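Local coordinates for protein ketol-acid reductoisomerase (NAD(+)) (uncultured archaeon GZfos26G2, PDB 4XDY) that catalyses the magnesium-dependent methyl migration and NADH-linked reduction that turn (S)-2-acetolactate into (R)-2,3-dihydroxy-isovalerate in branched-chain amino acid biosynthesis, at residues V9-L14 with V168-K174; K106-H112 with D128-P134; Y24-D29 with K60-F66; T18-Y24 with I40-E46. Residue numbers count along the deposited sequence, not the author numbering.

Contact 1: V9-L14 with V168-K174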
# COMPACT_ATOMS: atom_id res chain seq x y z
N VAL A 9 -21.64 9.13 18.90
CA VAL A 9 -20.94 8.83 20.16
C VAL A 9 -20.75 10.11 20.97
O VAL A 9 -20.36 11.10 20.44
CB VAL A 9 -19.48 8.27 19.91
CG1 VAL A 9 -18.69 8.13 21.24
CG2 VAL A 9 -19.56 6.97 19.09
N ASP A 10 -20.95 10.01 22.26
CA ASP A 10 -20.73 11.16 23.15
C ASP A 10 -19.49 10.84 23.96
O ASP A 10 -19.53 9.83 24.66
CB ASP A 10 -21.93 11.14 24.12
CG ASP A 10 -21.86 12.26 25.18
OD1 ASP A 10 -21.00 13.17 25.07
OD2 ASP A 10 -22.77 12.18 26.08
N ASP A 11 -18.47 11.69 23.91
CA ASP A 11 -17.25 11.47 24.72
C ASP A 11 -17.15 12.19 26.04
O ASP A 11 -16.13 12.10 26.68
CB ASP A 11 -16.01 11.71 23.91
CG ASP A 11 -15.91 13.12 23.41
OD1 ASP A 11 -16.43 14.02 24.08
OD2 ASP A 11 -15.29 13.33 22.35
N SER A 12 -18.23 12.80 26.51
CA SER A 12 -18.15 13.62 27.71
C SER A 12 -17.89 12.84 28.98
O SER A 12 -17.31 13.40 29.90
CB SER A 12 -19.44 14.47 27.84
OG SER A 12 -20.58 13.68 27.88
N ILE A 13 -18.22 11.55 29.06
CA ILE A 13 -17.83 10.77 30.21
C ILE A 13 -16.31 10.87 30.63
O ILE A 13 -15.96 10.71 31.81
CB ILE A 13 -18.26 9.30 30.13
CG1 ILE A 13 -18.22 8.68 31.53
CG2 ILE A 13 -17.37 8.48 29.15
CD1 ILE A 13 -18.88 7.34 31.62
N LEU A 14 -15.45 11.04 29.64
CA LEU A 14 -13.98 11.09 29.88
C LEU A 14 -13.52 12.39 30.53
O LEU A 14 -12.39 12.45 31.05
CB LEU A 14 -13.21 10.91 28.58
CG LEU A 14 -13.40 9.56 27.90
CD1 LEU A 14 -12.45 9.47 26.70
CD2 LEU A 14 -13.15 8.41 28.86
N VAL A 168 -17.58 4.35 28.11
CA VAL A 168 -16.16 4.71 28.28
C VAL A 168 -15.35 4.27 27.05
O VAL A 168 -14.64 5.08 26.48
CB VAL A 168 -15.58 4.09 29.53
CG1 VAL A 168 -14.06 4.28 29.57
CG2 VAL A 168 -16.27 4.72 30.74
N ALA A 169 -15.55 3.03 26.64
CA ALA A 169 -14.82 2.48 25.44
C ALA A 169 -15.13 3.30 24.22
O ALA A 169 -14.25 3.83 23.53
CB ALA A 169 -15.09 0.99 25.28
N LEU A 170 -16.43 3.57 23.95
CA LEU A 170 -16.76 4.33 22.76
C LEU A 170 -16.20 5.75 22.84
O LEU A 170 -15.77 6.34 21.83
CB LEU A 170 -18.29 4.34 22.48
CG LEU A 170 -18.91 3.00 22.10
CD1 LEU A 170 -20.42 3.12 22.11
CD2 LEU A 170 -18.52 2.52 20.70
N ALA A 171 -16.26 6.30 24.05
CA ALA A 171 -15.86 7.68 24.27
C ALA A 171 -14.37 7.80 23.92
O ALA A 171 -13.95 8.76 23.28
CB ALA A 171 -16.09 8.08 25.69
N MET A 172 -13.61 6.80 24.35
CA MET A 172 -12.16 6.78 24.05
C MET A 172 -11.92 6.85 22.53
O MET A 172 -11.06 7.61 22.06
CB MET A 172 -11.52 5.55 24.71
CG MET A 172 -11.29 5.65 26.17
SD MET A 172 -10.71 4.13 26.88
CE MET A 172 -8.99 4.13 26.26
N THR A 173 -12.72 6.12 21.75
CA THR A 173 -12.51 6.09 20.29
C THR A 173 -12.89 7.37 19.63
O THR A 173 -12.31 7.81 18.64
CB THR A 173 -13.23 4.92 19.58
OG1 THR A 173 -14.66 5.15 19.56
CG2 THR A 173 -12.85 3.54 20.19
N LYS A 174 -13.88 8.05 20.23
CA LYS A 174 -14.24 9.36 19.68
C LYS A 174 -13.16 10.41 19.98
O LYS A 174 -12.81 11.21 19.12
CB LYS A 174 -15.60 9.81 20.25
CG LYS A 174 -15.96 11.18 19.61
CD LYS A 174 -17.32 11.74 19.96
CE LYS A 174 -17.50 13.03 19.13
NZ LYS A 174 -18.94 13.27 19.19
O HOH W 1 -18.48 13.97 21.98
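Helix 168-174 presents one side to the loop 9-14, which runs across it and passes into a 3-10 segment that includes Ile13 and Leu14. Val168 comes first: its CG2 meets Ile13 CD1 at 3.8 Å, while its CG1 lies 4.3 Å from Leu14 CD2, so the valine is wedged between these two side chains. Leu170, two residues on, offers its CB to Val9 CG1 (4.0 Å). Ala171 is the point of closest backbone approach, with its CA 4.1 Å from Asp11 CA; a small residue lets the loop come this near. Its CB touches Ile13 CG2 at 3.7 Å and Leu14 CG at 3.8 Å. Met172 CG still reaches Leu14 CD1 (4.0 Å). Lys174 ends the walk with a fully extended side chain that lies along Val9 and Asp11, its CD 3.5 Å from Asp11 OD2. Its NZ donates to Val9 O (2.9 Å) and to a water (2.9 Å) that also accepts from Asp11 N (3.0 Å); Asp6 O is a further acceptor. Within the loop, Asp10 OD1 accepts a hydrogen bond from Ser12 N (3.1 Å), an Asx turn. Helix 165-175 covers strands 128-134 and 153-157 with its other side, so this is the layered packing of a Rossmann domain, with the N-terminal lead-in to strand 18-22 laid over an outer helix.

Contact 2: K106-H112 with D128-P134. With NAI (1,4-dihydronicotinamide adenine dinucleotide), chain E.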
# COMPACT_ATOMS: atom_id res chain seq x y z
N LYS A 106 -12.95 0.52 38.46
CA LYS A 106 -12.00 0.87 37.38
C LYS A 106 -12.38 0.08 36.10
O LYS A 106 -13.10 -0.97 36.17
CB LYS A 106 -10.57 0.50 37.79
CG LYS A 106 -9.80 1.58 38.64
CD LYS A 106 -8.43 1.04 39.05
CE LYS A 106 -7.81 1.74 40.26
NZ LYS A 106 -7.53 3.17 39.99
N ALA A 107 -11.85 0.55 34.97
CA ALA A 107 -11.98 -0.19 33.70
C ALA A 107 -10.56 -0.64 33.28
O ALA A 107 -9.61 0.16 33.33
CB ALA A 107 -12.58 0.69 32.64
N LEU A 108 -10.44 -1.91 32.98
CA LEU A 108 -9.23 -2.50 32.33
C LEU A 108 -9.48 -2.54 30.84
O LEU A 108 -10.44 -3.19 30.37
CB LEU A 108 -9.07 -3.88 32.89
CG LEU A 108 -7.71 -4.61 32.61
CD1 LEU A 108 -6.52 -3.92 33.26
CD2 LEU A 108 -7.79 -6.09 33.00
N CYS A 109 -8.59 -1.92 30.08
CA CYS A 109 -8.77 -1.75 28.66
C CYS A 109 -7.53 -2.32 27.92
O CYS A 109 -6.43 -2.39 28.49
CB CYS A 109 -8.97 -0.30 28.35
SG CYS A 109 -9.47 0.20 26.72
N PHE A 110 -7.78 -2.73 26.69
CA PHE A 110 -6.76 -3.38 25.81
C PHE A 110 -6.97 -2.79 24.42
O PHE A 110 -8.08 -2.25 24.11
CB PHE A 110 -6.95 -4.85 25.71
CG PHE A 110 -6.74 -5.58 27.01
CD1 PHE A 110 -7.79 -5.68 27.94
CD2 PHE A 110 -5.52 -6.10 27.32
CE1 PHE A 110 -7.60 -6.37 29.12
CE2 PHE A 110 -5.32 -6.79 28.51
CZ PHE A 110 -6.35 -6.94 29.40
N SER A 111 -5.98 -2.96 23.54
CA SER A 111 -6.20 -2.67 22.13
C SER A 111 -6.07 -3.89 21.24
O SER A 111 -6.09 -3.74 20.03
CB SER A 111 -5.34 -1.55 21.61
OG SER A 111 -5.77 -0.28 22.11
N HIS A 112 -6.07 -5.07 21.83
CA HIS A 112 -6.13 -6.34 21.11
C HIS A 112 -6.71 -7.31 22.12
O HIS A 112 -6.25 -7.31 23.31
CB HIS A 112 -4.72 -6.77 20.73
CG HIS A 112 -4.64 -8.04 19.94
ND1 HIS A 112 -5.60 -8.48 19.02
CD2 HIS A 112 -3.67 -9.00 19.96
CE1 HIS A 112 -5.16 -9.61 18.45
NE2 HIS A 112 -3.99 -9.93 19.01
N ASP A 128 -14.63 -3.19 35.06
CA ASP A 128 -15.11 -3.22 33.71
C ASP A 128 -13.89 -3.77 32.87
O ASP A 128 -12.71 -3.48 33.21
CB ASP A 128 -15.46 -1.89 33.23
CG ASP A 128 -16.79 -1.27 33.88
OD1 ASP A 128 -17.63 -2.04 34.30
OD2 ASP A 128 -16.90 -0.04 33.77
N VAL A 129 -14.22 -4.42 31.77
CA VAL A 129 -13.18 -4.95 30.84
C VAL A 129 -13.59 -4.61 29.42
O VAL A 129 -14.67 -5.07 28.93
CB VAL A 129 -12.94 -6.45 31.01
CG1 VAL A 129 -11.83 -6.98 30.03
CG2 VAL A 129 -12.56 -6.79 32.41
N ILE A 130 -12.80 -3.75 28.80
CA ILE A 130 -13.11 -3.16 27.54
C ILE A 130 -11.94 -3.28 26.56
O ILE A 130 -10.79 -3.47 26.98
CB ILE A 130 -13.57 -1.71 27.66
CG1 ILE A 130 -12.52 -0.90 28.37
CG2 ILE A 130 -14.90 -1.70 28.45
CD1 ILE A 130 -12.78 0.56 28.27
N MET A 131 -12.24 -3.06 25.29
CA MET A 131 -11.22 -3.03 24.25
C MET A 131 -11.54 -1.98 23.24
O MET A 131 -12.70 -1.87 22.75
CB MET A 131 -11.09 -4.41 23.53
CG MET A 131 -10.17 -4.16 22.39
SD MET A 131 -9.56 -5.67 21.82
CE MET A 131 -10.87 -6.15 21.20
N VAL A 132 -10.55 -1.15 22.93
CA VAL A 132 -10.58 -0.22 21.82
C VAL A 132 -9.43 -0.56 20.86
O VAL A 132 -8.25 -0.28 21.17
CB VAL A 132 -10.59 1.24 22.28
CG1 VAL A 132 -11.84 1.49 23.17
CG2 VAL A 132 -9.33 1.63 23.13
N ALA A 133 -9.77 -1.25 19.79
CA ALA A 133 -8.74 -1.85 18.90
C ALA A 133 -8.65 -1.12 17.60
O ALA A 133 -9.58 -1.23 16.80
CB ALA A 133 -9.06 -3.30 18.65
N PRO A 134 -7.53 -0.34 17.34
CA PRO A 134 -7.46 0.39 16.09
C PRO A 134 -7.01 -0.58 15.01
O PRO A 134 -6.09 -1.34 15.26
CB PRO A 134 -6.37 1.47 16.37
CG PRO A 134 -5.51 0.84 17.41
CD PRO A 134 -6.32 -0.16 18.16
PA NAI E . 5.32 -2.23 22.04
O1A NAI E . 6.00 -3.53 21.59
O2A NAI E . 5.53 -0.99 21.28
O5B NAI E . 5.60 -2.13 23.63
C5B NAI E . 5.19 -0.94 24.36
C4B NAI E . 6.31 -0.59 25.38
O4B NAI E . 6.31 -1.65 26.33
C3B NAI E . 7.77 -0.51 24.87
O3B NAI E . 7.93 0.74 24.20
C2B NAI E . 8.57 -0.69 26.15
O2B NAI E . 8.76 0.59 26.74
C1B NAI E . 7.60 -1.55 26.99
N9A NAI E . 8.11 -2.90 27.17
C8A NAI E . 8.62 -3.67 26.12
N7A NAI E . 9.02 -4.85 26.60
C5A NAI E . 8.80 -4.82 27.94
C6A NAI E . 9.03 -5.73 29.04
N6A NAI E . 9.60 -6.93 28.85
N1A NAI E . 8.64 -5.40 30.30
C2A NAI E . 8.09 -4.19 30.54
N3A NAI E . 7.83 -3.29 29.61
C4A NAI E . 8.18 -3.54 28.30
O3 NAI E . 3.66 -2.57 22.08
PN NAI E . 2.66 -2.28 20.79
O1N NAI E . 3.20 -2.95 19.54
O2N NAI E . 2.42 -0.83 20.78
O5D NAI E . 1.48 -3.21 21.28
C5D NAI E . 0.60 -2.73 22.35
C4D NAI E . -0.80 -3.43 22.29
O4D NAI E . -1.41 -2.85 21.12
C3D NAI E . -0.79 -4.93 22.02
O3D NAI E . -1.90 -5.55 22.68
C2D NAI E . -0.94 -5.08 20.49
O2D NAI E . -1.46 -6.33 20.03
C1D NAI E . -1.86 -3.91 20.20
N1N NAI E . -1.88 -3.33 18.86
C2N NAI E . -0.72 -2.90 18.33
C3N NAI E . -0.68 -2.33 17.11
C7N NAI E . 0.55 -1.78 16.62
O7N NAI E . 1.72 -2.09 17.00
N7N NAI E . 0.38 -0.71 15.89
C4N NAI E . -1.93 -2.18 16.38
C5N NAI E . -3.14 -2.46 17.09
C6N NAI E . -3.06 -3.06 18.30
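Strands 107-110 and 128-134 run side by side in parallel, their axes 4.5 Å apart at closest and inclined by 22°. On the face carrying Ala107, Cys109 and Ile130, the small first residue leaves a hollow that Ile130 CD1 approaches (4.4 Å from Ala107 CB), while Ile130 CG1 presses on Cys109 CB at 3.6 Å. Cys109 SG fits against Val132 CG2 at 3.9 Å. On the face of Leu108, Val129 and Met131, Phe110 turns the edge of its ring to Val129, CE1 to CG1 4.4 Å. Further on, Met131 brings its SD against the departing chain, 3.3 Å from His112 C, and Ser111 CB abuts Pro134 CD at 3.8 Å. Backbone hydrogen bonds run from Asp128 N to Lys106 O (2.9 Å) through to Val132 N and Phe110 O (3.0 Å); the one from Phe110 N to Ile130 O, at 3.1 Å, is weak. At their C-terminal ends the segments border the NADH: Ser111 O lies 3.6 Å from NAI C6N and Pro134 O 3.6 Å from NAI C5N. His112, the predicted active-site residue, hydrogen-bonds Glu191 through ND1. The pair forms part of a beta-alpha-beta unit with helix 114-117; strand 80-83 flanks 107-110, helix 165-175 covers Ile130 and Val132, and helix 188-203 packs on Met131.

Contact 3: Y24-D29 with K60-F66; sequences YGAQGD and KAKEDGF. With NAI (1,4-dihydronicotinamide adenine dinucleotide), chain E.
Tyr24 lays its ring over Ala61, whose CB sits 3.6 Å from the ring centroid and 9° off the normal, a CH-pi contact. This is the glycine-rich turn of a Rossmann fold: Gly25 is the N-cap of helix 26-37, and Ala26 N donates to NAI O2A (3.2 Å) and Gln27 N to NAI O2N (3.0 Å) of the diphosphate. A CB on Gly25 would clash with O2A. Tyr24 has phi/psi of -107/63 and a t rotamer (chi2 78°), with its CA 6.8 Å from Ala61 CA. Helix 60-63 ends in a Schellman motif: Gly65 takes phi/psi 93/20, Phe66 N bonds to Ala61 O (3.1 Å) and Gly65 N to Lys62 O (3.0 Å). Phe66, chi1 m, offers its ring face to the edge of Tyr24 in an offset edge-to-face pair, centroids 5.6 Å apart and planes at 64°. Asp29 (t) and Asp64 (m) are linked by Lys60, whose chain is extended to a final m turn. Its NZ makes salt bridges to Asp29 OD2 and Asp64 OD2, both 2.7 Å, holding the two OD2 atoms 4.2 Å apart. The phenol completes the network, Tyr24 OH donating to Asp64 OD2 at 2.6 Å.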
# COMPACT_ATOMS: atom_id res chain seq x y z
N TYR A 24 4.60 2.96 26.44
CA TYR A 24 4.63 4.03 25.51
C TYR A 24 5.37 3.64 24.25
O TYR A 24 6.34 4.31 23.92
CB TYR A 24 5.33 5.28 26.16
CG TYR A 24 5.16 6.62 25.54
CD1 TYR A 24 4.00 7.36 25.70
CD2 TYR A 24 6.20 7.23 24.86
CE1 TYR A 24 3.84 8.61 25.16
CE2 TYR A 24 6.06 8.51 24.31
CZ TYR A 24 4.87 9.22 24.50
OH TYR A 24 4.66 10.46 23.95
N GLY A 25 4.87 2.64 23.50
CA GLY A 25 5.46 2.18 22.26
C GLY A 25 4.57 2.57 21.10
O GLY A 25 4.02 3.67 21.09
N ALA A 26 4.45 1.73 20.07
CA ALA A 26 3.80 2.22 18.82
C ALA A 26 2.38 2.71 19.15
O ALA A 26 1.97 3.80 18.73
CB ALA A 26 3.71 1.06 17.82
N GLN A 27 1.63 1.89 19.87
CA GLN A 27 0.26 2.23 20.23
C GLN A 27 0.16 3.22 21.43
O GLN A 27 -0.63 4.15 21.37
CB GLN A 27 -0.58 0.99 20.48
CG GLN A 27 -1.00 0.26 19.19
CD GLN A 27 -1.82 1.08 18.21
OE1 GLN A 27 -1.72 0.91 16.98
NE2 GLN A 27 -2.62 1.94 18.73
N GLY A 28 0.92 3.01 22.48
CA GLY A 28 0.83 3.85 23.67
C GLY A 28 1.20 5.29 23.33
O GLY A 28 0.54 6.23 23.80
N ASP A 29 2.25 5.47 22.54
CA ASP A 29 2.69 6.80 22.10
C ASP A 29 1.58 7.49 21.26
O ASP A 29 1.09 8.61 21.60
CB ASP A 29 4.08 6.70 21.43
CG ASP A 29 4.70 8.04 21.06
OD1 ASP A 29 4.00 9.09 20.89
OD2 ASP A 29 5.92 8.08 20.83
N LYS A 60 11.18 9.07 26.48
CA LYS A 60 10.49 9.78 25.45
C LYS A 60 9.18 10.35 26.00
O LYS A 60 8.81 11.48 25.66
CB LYS A 60 10.22 8.91 24.20
CG LYS A 60 9.59 9.72 23.06
CD LYS A 60 9.38 8.83 21.80
CE LYS A 60 8.92 9.59 20.57
NZ LYS A 60 7.57 10.20 20.77
N ALA A 61 8.46 9.55 26.78
CA ALA A 61 7.20 10.01 27.37
C ALA A 61 7.42 11.24 28.29
O ALA A 61 6.58 12.15 28.30
CB ALA A 61 6.56 8.88 28.15
N LYS A 62 8.54 11.27 29.04
CA LYS A 62 8.91 12.51 29.87
C LYS A 62 9.10 13.74 29.00
O LYS A 62 8.45 14.78 29.17
CB LYS A 62 10.15 12.23 30.69
CG LYS A 62 9.94 11.35 31.89
CD LYS A 62 10.97 11.68 32.97
CE LYS A 62 10.76 10.83 34.22
NZ LYS A 62 9.54 11.22 35.02
N GLU A 63 9.88 13.54 27.94
CA GLU A 63 10.16 14.51 26.92
C GLU A 63 8.96 15.01 26.17
O GLU A 63 8.93 16.17 25.77
CB GLU A 63 11.11 13.80 26.00
CG GLU A 63 11.82 14.64 24.98
CD GLU A 63 12.90 13.81 24.36
OE1 GLU A 63 13.76 13.28 25.12
OE2 GLU A 63 12.85 13.64 23.13
N ASP A 64 7.95 14.16 25.97
CA ASP A 64 6.74 14.53 25.23
C ASP A 64 5.73 15.21 26.17
O ASP A 64 4.60 15.54 25.75
CB ASP A 64 6.15 13.25 24.56
CG ASP A 64 7.00 12.72 23.45
OD1 ASP A 64 7.86 13.50 22.96
OD2 ASP A 64 6.82 11.54 22.99
N GLY A 65 6.12 15.38 27.44
CA GLY A 65 5.39 16.20 28.37
C GLY A 65 4.38 15.45 29.20
O GLY A 65 3.51 16.06 29.73
N PHE A 66 4.49 14.13 29.33
CA PHE A 66 3.58 13.38 30.18
C PHE A 66 4.07 13.24 31.60
O PHE A 66 5.25 13.19 31.83
CB PHE A 66 3.42 11.96 29.58
CG PHE A 66 2.63 11.96 28.35
CD1 PHE A 66 1.24 11.83 28.42
CD2 PHE A 66 3.22 12.13 27.15
CE1 PHE A 66 0.47 11.90 27.26
CE2 PHE A 66 2.46 12.20 25.99
CZ PHE A 66 1.10 12.06 26.05
PA NAI E . 5.32 -2.23 22.04
O1A NAI E . 6.00 -3.53 21.59
O2A NAI E . 5.53 -0.99 21.28
O5B NAI E . 5.60 -2.13 23.63
C5B NAI E . 5.19 -0.94 24.36
C4B NAI E . 6.31 -0.59 25.38
O4B NAI E . 6.31 -1.65 26.33
C3B NAI E . 7.77 -0.51 24.87
O3B NAI E . 7.93 0.74 24.20
C2B NAI E . 8.57 -0.69 26.15
O2B NAI E . 8.76 0.59 26.74
C1B NAI E . 7.60 -1.55 26.99
N9A NAI E . 8.11 -2.90 27.17
C8A NAI E . 8.62 -3.67 26.12
N7A NAI E . 9.02 -4.85 26.60
C5A NAI E . 8.80 -4.82 27.94
C6A NAI E . 9.03 -5.73 29.04
N6A NAI E . 9.60 -6.93 28.85
N1A NAI E . 8.64 -5.40 30.30
C2A NAI E . 8.09 -4.19 30.54
N3A NAI E . 7.83 -3.29 29.61
C4A NAI E . 8.18 -3.54 28.30
O3 NAI E . 3.66 -2.57 22.08
PN NAI E . 2.66 -2.28 20.79
O1N NAI E . 3.20 -2.95 19.54
O2N NAI E . 2.42 -0.83 20.78
O5D NAI E . 1.48 -3.21 21.28
C5D NAI E . 0.60 -2.73 22.35
C4D NAI E . -0.80 -3.43 22.29
O4D NAI E . -1.41 -2.85 21.12
C3D NAI E . -0.79 -4.93 22.02
O3D NAI E . -1.90 -5.55 22.68
C2D NAI E . -0.94 -5.08 20.49
O2D NAI E . -1.46 -6.33 20.03
C1D NAI E . -1.86 -3.91 20.20
N1N NAI E . -1.88 -3.33 18.86
C2N NAI E . -0.72 -2.90 18.33
C3N NAI E . -0.68 -2.33 17.11
C7N NAI E . 0.55 -1.78 16.62
O7N NAI E . 1.72 -2.09 17.00
N7N NAI E . 0.38 -0.71 15.89
C4N NAI E . -1.93 -2.18 16.38
C5N NAI E . -3.14 -2.46 17.09
C6N NAI E . -3.06 -3.06 18.30

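Contact 4: T18-Y24 with I40-E46. With NAI (1,4-dihydronicotinamide adenine dinucleotide), chain E.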
# COMPACT_ATOMS: atom_id res chain seq x y z
N THR A 18 -9.23 9.86 34.40
CA THR A 18 -7.82 9.75 34.05
C THR A 18 -7.58 8.36 33.40
O THR A 18 -8.02 7.32 33.94
CB THR A 18 -7.00 9.88 35.33
OG1 THR A 18 -7.18 11.22 35.81
CG2 THR A 18 -5.51 9.60 35.06
N ILE A 19 -6.90 8.41 32.29
CA ILE A 19 -6.48 7.18 31.57
C ILE A 19 -4.99 6.95 31.85
O ILE A 19 -4.14 7.83 31.50
CB ILE A 19 -6.62 7.33 30.04
CG1 ILE A 19 -7.93 8.00 29.58
CG2 ILE A 19 -6.29 5.96 29.34
CD1 ILE A 19 -9.10 7.27 30.03
N ALA A 20 -4.70 5.82 32.44
CA ALA A 20 -3.33 5.35 32.63
C ALA A 20 -2.95 4.47 31.44
O ALA A 20 -3.49 3.38 31.30
CB ALA A 20 -3.20 4.57 33.91
N VAL A 21 -2.08 4.98 30.61
CA VAL A 21 -1.60 4.23 29.41
C VAL A 21 -0.34 3.50 29.80
O VAL A 21 0.67 4.15 30.09
CB VAL A 21 -1.38 5.14 28.22
CG1 VAL A 21 -0.68 4.39 27.07
CG2 VAL A 21 -2.71 5.75 27.74
N MET A 22 -0.42 2.16 29.86
CA MET A 22 0.70 1.31 30.19
C MET A 22 1.47 0.93 28.91
O MET A 22 0.96 0.20 28.09
CB MET A 22 0.26 0.07 30.91
CG MET A 22 -0.78 0.29 32.04
SD MET A 22 -0.08 1.45 33.24
CE MET A 22 -1.10 1.01 34.65
N GLY A 23 2.73 1.32 28.84
CA GLY A 23 3.55 1.15 27.63
C GLY A 23 3.49 2.26 26.67
O GLY A 23 2.45 2.50 26.07
N TYR A 24 4.60 2.96 26.44
CA TYR A 24 4.63 4.03 25.51
C TYR A 24 5.37 3.64 24.25
O TYR A 24 6.34 4.31 23.92
CB TYR A 24 5.33 5.28 26.16
CG TYR A 24 5.16 6.62 25.54
CD1 TYR A 24 4.00 7.36 25.70
CD2 TYR A 24 6.20 7.23 24.86
CE1 TYR A 24 3.84 8.61 25.16
CE2 TYR A 24 6.06 8.51 24.31
CZ TYR A 24 4.87 9.22 24.50
OH TYR A 24 4.66 10.46 23.95
N ILE A 40 -7.99 14.96 27.13
CA ILE A 40 -8.20 13.94 28.18
C ILE A 40 -6.99 13.88 29.08
O ILE A 40 -5.88 14.05 28.62
CB ILE A 40 -8.51 12.51 27.56
CG1 ILE A 40 -9.64 12.62 26.49
CG2 ILE A 40 -8.73 11.44 28.64
CD1 ILE A 40 -10.87 13.48 26.83
N ASN A 41 -7.22 13.63 30.35
CA ASN A 41 -6.16 13.52 31.32
C ASN A 41 -5.48 12.15 31.20
O ASN A 41 -6.12 11.11 31.44
CB ASN A 41 -6.69 13.71 32.77
CG ASN A 41 -5.56 13.87 33.82
OD1 ASN A 41 -5.56 13.28 34.91
ND2 ASN A 41 -4.59 14.73 33.48
N VAL A 42 -4.19 12.13 30.85
CA VAL A 42 -3.45 10.85 30.69
C VAL A 42 -2.24 10.77 31.58
O VAL A 42 -1.48 11.76 31.69
CB VAL A 42 -2.95 10.69 29.23
CG1 VAL A 42 -2.13 9.39 29.08
CG2 VAL A 42 -4.11 10.74 28.26
N VAL A 43 -2.00 9.60 32.17
CA VAL A 43 -0.71 9.35 32.80
C VAL A 43 -0.09 8.13 32.15
O VAL A 43 -0.86 7.26 31.66
CB VAL A 43 -0.79 9.23 34.33
CG1 VAL A 43 -1.42 10.53 34.86
CG2 VAL A 43 -1.55 8.02 34.78
N ILE A 44 1.23 8.17 32.01
CA ILE A 44 2.00 7.01 31.45
C ILE A 44 2.51 6.13 32.55
O ILE A 44 3.19 6.60 33.47
CB ILE A 44 3.15 7.45 30.54
CG1 ILE A 44 2.66 8.42 29.48
CG2 ILE A 44 3.84 6.23 29.92
CD1 ILE A 44 1.52 7.86 28.58
N GLY A 45 2.19 4.86 32.45
CA GLY A 45 2.83 3.79 33.23
C GLY A 45 3.95 3.18 32.37
O GLY A 45 3.70 2.66 31.28
N GLU A 46 5.20 3.27 32.86
CA GLU A 46 6.34 2.70 32.14
C GLU A 46 7.35 2.17 33.10
O GLU A 46 7.12 2.23 34.32
CB GLU A 46 6.95 3.72 31.16
CG GLU A 46 6.57 3.47 29.70
CD GLU A 46 7.18 2.22 29.04
OE1 GLU A 46 7.84 1.44 29.71
OE2 GLU A 46 6.85 1.96 27.81
PA NAI E . 5.32 -2.23 22.04
O1A NAI E . 6.00 -3.53 21.59
O2A NAI E . 5.53 -0.99 21.28
O5B NAI E . 5.60 -2.13 23.63
C5B NAI E . 5.19 -0.94 24.36
C4B NAI E . 6.31 -0.59 25.38
O4B NAI E . 6.31 -1.65 26.33
C3B NAI E . 7.77 -0.51 24.87
O3B NAI E . 7.93 0.74 24.20
C2B NAI E . 8.57 -0.69 26.15
O2B NAI E . 8.76 0.59 26.74
C1B NAI E . 7.60 -1.55 26.99
N9A NAI E . 8.11 -2.90 27.17
C8A NAI E . 8.62 -3.67 26.12
N7A NAI E . 9.02 -4.85 26.60
C5A NAI E . 8.80 -4.82 27.94
C6A NAI E . 9.03 -5.73 29.04
N6A NAI E . 9.60 -6.93 28.85
N1A NAI E . 8.64 -5.40 30.30
C2A NAI E . 8.09 -4.19 30.54
N3A NAI E . 7.83 -3.29 29.61
C4A NAI E . 8.18 -3.54 28.30
O3 NAI E . 3.66 -2.57 22.08
PN NAI E . 2.66 -2.28 20.79
O1N NAI E . 3.20 -2.95 19.54
O2N NAI E . 2.42 -0.83 20.78
O5D NAI E . 1.48 -3.21 21.28
C5D NAI E . 0.60 -2.73 22.35
C4D NAI E . -0.80 -3.43 22.29
O4D NAI E . -1.41 -2.85 21.12
C3D NAI E . -0.79 -4.93 22.02
O3D NAI E . -1.90 -5.55 22.68
C2D NAI E . -0.94 -5.08 20.49
O2D NAI E . -1.46 -6.33 20.03
C1D NAI E . -1.86 -3.91 20.20
N1N NAI E . -1.88 -3.33 18.86
C2N NAI E . -0.72 -2.90 18.33
C3N NAI E . -0.68 -2.33 17.11
C7N NAI E . 0.55 -1.78 16.62
O7N NAI E . 1.72 -2.09 17.00
N7N NAI E . 0.38 -0.71 15.89
C4N NAI E . -1.93 -2.18 16.38
C5N NAI E . -3.14 -2.46 17.09
C6N NAI E . -3.06 -3.06 18.30
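Glu46 OE2 accepts two short hydrogen bonds, from NAI O2B (2.6 Å) and from Tyr24 N (2.8 Å), tying the adenosine ribose to the turn after the first strand. An acid on the second strand that binds this ribose hydroxyl is characteristic of NAD-binding Rossmann folds. At the far end Thr18 OG1 donates to Asn41 OD1 (2.8 Å). Between them the parallel strands 18-22 and 41-46 alternate bonds: Ile19 N to Asn41 O (2.9 Å), Val43 N to Ile19 O (2.9 Å), Val21 N to Val43 O (2.8 Å), Gly45 N to Val21 O (2.9 Å) and Gly23 N to Gly45 O (2.9 Å). Gly45 lacks a side chain where a CB would clash with Met22 SD. On the opposite face, Val21 CB meets Ile44 CD1 (4.0 Å), which also touches Tyr24 CD1 (3.8 Å). Helix 26-37 covers Val42 and Ile44, helix 71-77 packs on Met22 and Val43, and strand 80-83 pairs with 18-22 on its other edge.

In the fold
All four contacts belong to the N-terminal Rossmann domain. Contacts 2 and 4 are parallel strand pairs of one sheet, centres about 13 Å apart, joined through strand 80-83. Contacts 3 and 4 share Tyr24, centres about 9 Å apart, and Phe66 and Ala61 pack on Ile44. Contacts 2, 3 and 4 line the NADH: adenosine ribose at Glu46, diphosphate at 24-29, nicotinamide beside 106-112 and 128-134, where Pro134 CG touches Gln27 NE2 (3.4 Å). The His112 side chain comes within about 4 Å of a magnesium ion (nearest atoms). Contact 1 stays back, the Met172 side chain about 12 Å from NADH (nearest atoms), but packs on contact 2 (Thr173 CG2 to Val132 CG1, 3.8 Å).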